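Local coordinates for putative 5-dehydro-2-deoxygluconokinase (Bacillus halodurans C-125, PDB 2QCV), which probably catalyses the ATP-dependent phosphorylation of 5-dehydro-2-deoxy-D-gluconate in the breakdown of myo-inositol, at residues D273-A276 against S277-Y281. Numbering follows the deposited sequence.
Sequences DSYA and SAFLY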
loop_
_atom_site.group_PDB
_atom_site.type_symbol
_atom_site.label_atom_id
_atom_site.label_comp_id
_atom_site.label_asym_id
_atom_site.label_seq_id
_atom_site.Cartn_x
_atom_site.Cartn_y
_atom_site.Cartn_z
ATOM N N ASP A 273 32.453 -6.091 -1.725
ATOM C CA ASP A 273 32.145 -6.921 -2.895
ATOM C C ASP A 273 33.413 -7.347 -3.620
ATOM O O ASP A 273 33.495 -8.463 -4.158
ATOM C CB ASP A 273 31.221 -6.148 -3.811
ATOM C CG ASP A 273 29.908 -5.811 -3.150
ATOM O OD1 ASP A 273 29.384 -6.621 -2.328
ATOM O OD2 ASP A 273 29.347 -4.755 -3.508
ATOM N N SER A 274 34.399 -6.446 -3.632
ATOM C CA SER A 274 35.752 -6.746 -4.109
ATOM C C SER A 274 36.414 -7.809 -3.224
ATOM O O SER A 274 37.040 -8.758 -3.739
ATOM C CB SER A 274 36.618 -5.483 -4.156
ATOM O OG SER A 274 36.506 -4.863 -5.423
ATOM N N TYR A 275 36.240 -7.677 -1.908
ATOM C CA TYR A 275 36.745 -8.676 -0.980
ATOM C C TYR A 275 36.179 -10.073 -1.293
ATOM O O TYR A 275 36.927 -11.029 -1.420
ATOM C CB TYR A 275 36.484 -8.237 0.465
ATOM C CG TYR A 275 37.099 -9.143 1.498
ATOM C CD1 TYR A 275 36.576 -10.411 1.735
ATOM C CD2 TYR A 275 38.215 -8.738 2.242
ATOM C CE1 TYR A 275 37.152 -11.264 2.684
ATOM C CE2 TYR A 275 38.778 -9.573 3.201
ATOM C CZ TYR A 275 38.251 -10.821 3.416
ATOM O OH TYR A 275 38.807 -11.641 4.361
ATOM N N ALA A 276 34.863 -10.169 -1.472
ATOM C CA ALA A 276 34.197 -11.457 -1.666
ATOM C C ALA A 276 34.610 -12.068 -2.987
ATOM O O ALA A 276 34.890 -13.263 -3.037
ATOM C CB ALA A 276 32.675 -11.302 -1.614
ATOM N N SER A 277 34.622 -11.273 -4.051
ATOM C CA SER A 277 34.967 -11.816 -5.382
ATOM C C SER A 277 36.401 -12.357 -5.402
ATOM O O SER A 277 36.639 -13.466 -5.854
ATOM C CB SER A 277 34.731 -10.775 -6.484
ATOM O OG SER A 277 35.312 -9.539 -6.225
ATOM N N ALA A 278 37.350 -11.588 -4.860
ATOM C CA ALA A 278 38.764 -12.006 -4.864
ATOM C C ALA A 278 39.022 -13.158 -3.878
ATOM O O ALA A 278 39.830 -14.048 -4.156
ATOM C CB ALA A 278 39.703 -10.812 -4.589
ATOM N N PHE A 279 38.368 -13.132 -2.719
ATOM C CA PHE A 279 38.468 -14.235 -1.770
ATOM C C PHE A 279 37.951 -15.532 -2.404
ATOM O O PHE A 279 38.630 -16.573 -2.388
ATOM C CB PHE A 279 37.676 -13.918 -0.500
ATOM C CG PHE A 279 37.646 -15.046 0.495
ATOM C CD1 PHE A 279 38.635 -15.188 1.462
ATOM C CD2 PHE A 279 36.618 -15.941 0.491
ATOM C CE1 PHE A 279 38.605 -16.255 2.376
ATOM C CE2 PHE A 279 36.569 -16.994 1.395
ATOM C CZ PHE A 279 37.574 -17.157 2.335
ATOM N N LEU A 280 36.782 -15.458 -3.044
ATOM C CA LEU A 280 36.246 -16.647 -3.695
ATOM C C LEU A 280 37.082 -17.084 -4.879
ATOM O O LEU A 280 37.286 -18.270 -5.095
ATOM C CB LEU A 280 34.806 -16.449 -4.136
ATOM C CG LEU A 280 33.809 -16.242 -2.976
ATOM C CD1 LEU A 280 32.421 -15.752 -3.517
ATOM C CD2 LEU A 280 33.717 -17.540 -2.171
ATOM N N TYR A 281 37.544 -16.139 -5.680
ATOM C CA TYR A 281 38.489 -16.503 -6.739
ATOM C C TYR A 281 39.664 -17.308 -6.208
ATOM O O TYR A 281 40.050 -18.344 -6.785
ATOM C CB TYR A 281 38.995 -15.257 -7.457
ATOM C CG TYR A 281 40.215 -15.499 -8.303
ATOM C CD1 TYR A 281 40.094 -15.889 -9.631
ATOM C CD2 TYR A 281 41.487 -15.308 -7.786
ATOM C CE1 TYR A 281 41.243 -16.100 -10.438
ATOM C CE2 TYR A 281 42.639 -15.553 -8.561
ATOM C CZ TYR A 281 42.495 -15.917 -9.895
ATOM O OH TYR A 281 43.609 -16.124 -10.662
#
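Asp-273 and Ser-277 stand one turn apart near the start of helix 271-284, just where the G-A-G-D signature of PfkB sugar kinases runs into that helix. Four successive i to i+4 backbone bonds establish the alpha-helical register. Ser-277 N reaches Asp-273 O at 3.0 Å, with an N-H...O angle of 163°, and the bonds from Ala-278 N to Ser-274 O, from Phe-279 N to Tyr-275 O and from Leu-280 N to Ala-276 O follow in turn.

The hydroxyl of Ser-277 lies beside the same turn. With chi1 at 50°, OG sits between its own N and carbonyl carbon and folds back over the preceding turn, 3.0 Å from Asp-273 O and 3.1 Å from Ser-274 O.

On another flank Tyr-275 and Phe-279 run side by side, both with CG anti to the backbone N (chi1 -174° for Tyr-275). Their contact is light: Tyr-275 CE1 meets Phe-279 CB at 4.2 Å. Both side chains pack on strand 236-240; the tyrosine hydroxyl bonds Ser-246 OG, and its ring makes a cation-pi contact with Lys-240. Leu-280 lays CG 3.2 Å from Ala-276 O, placing aliphatic carbon beside a carbonyl that already accepts the Leu-280 N-H.

The carboxylate of Asp-273 is engaged elsewhere, by Ser-46 OG, Asn-49 ND2 and a bound triethylene glycol. The aspartate of this G-A-G-D motif is the proposed catalytic base in ribokinase relatives, so Asp-273 probably has the same role. Asp-273 is thus held at both ends: its carbonyl by the Ser-277 amide, its carboxylate by Ser-46 and Asn-49 of helix 46-56, which probably restricts the rotation of the carboxylate.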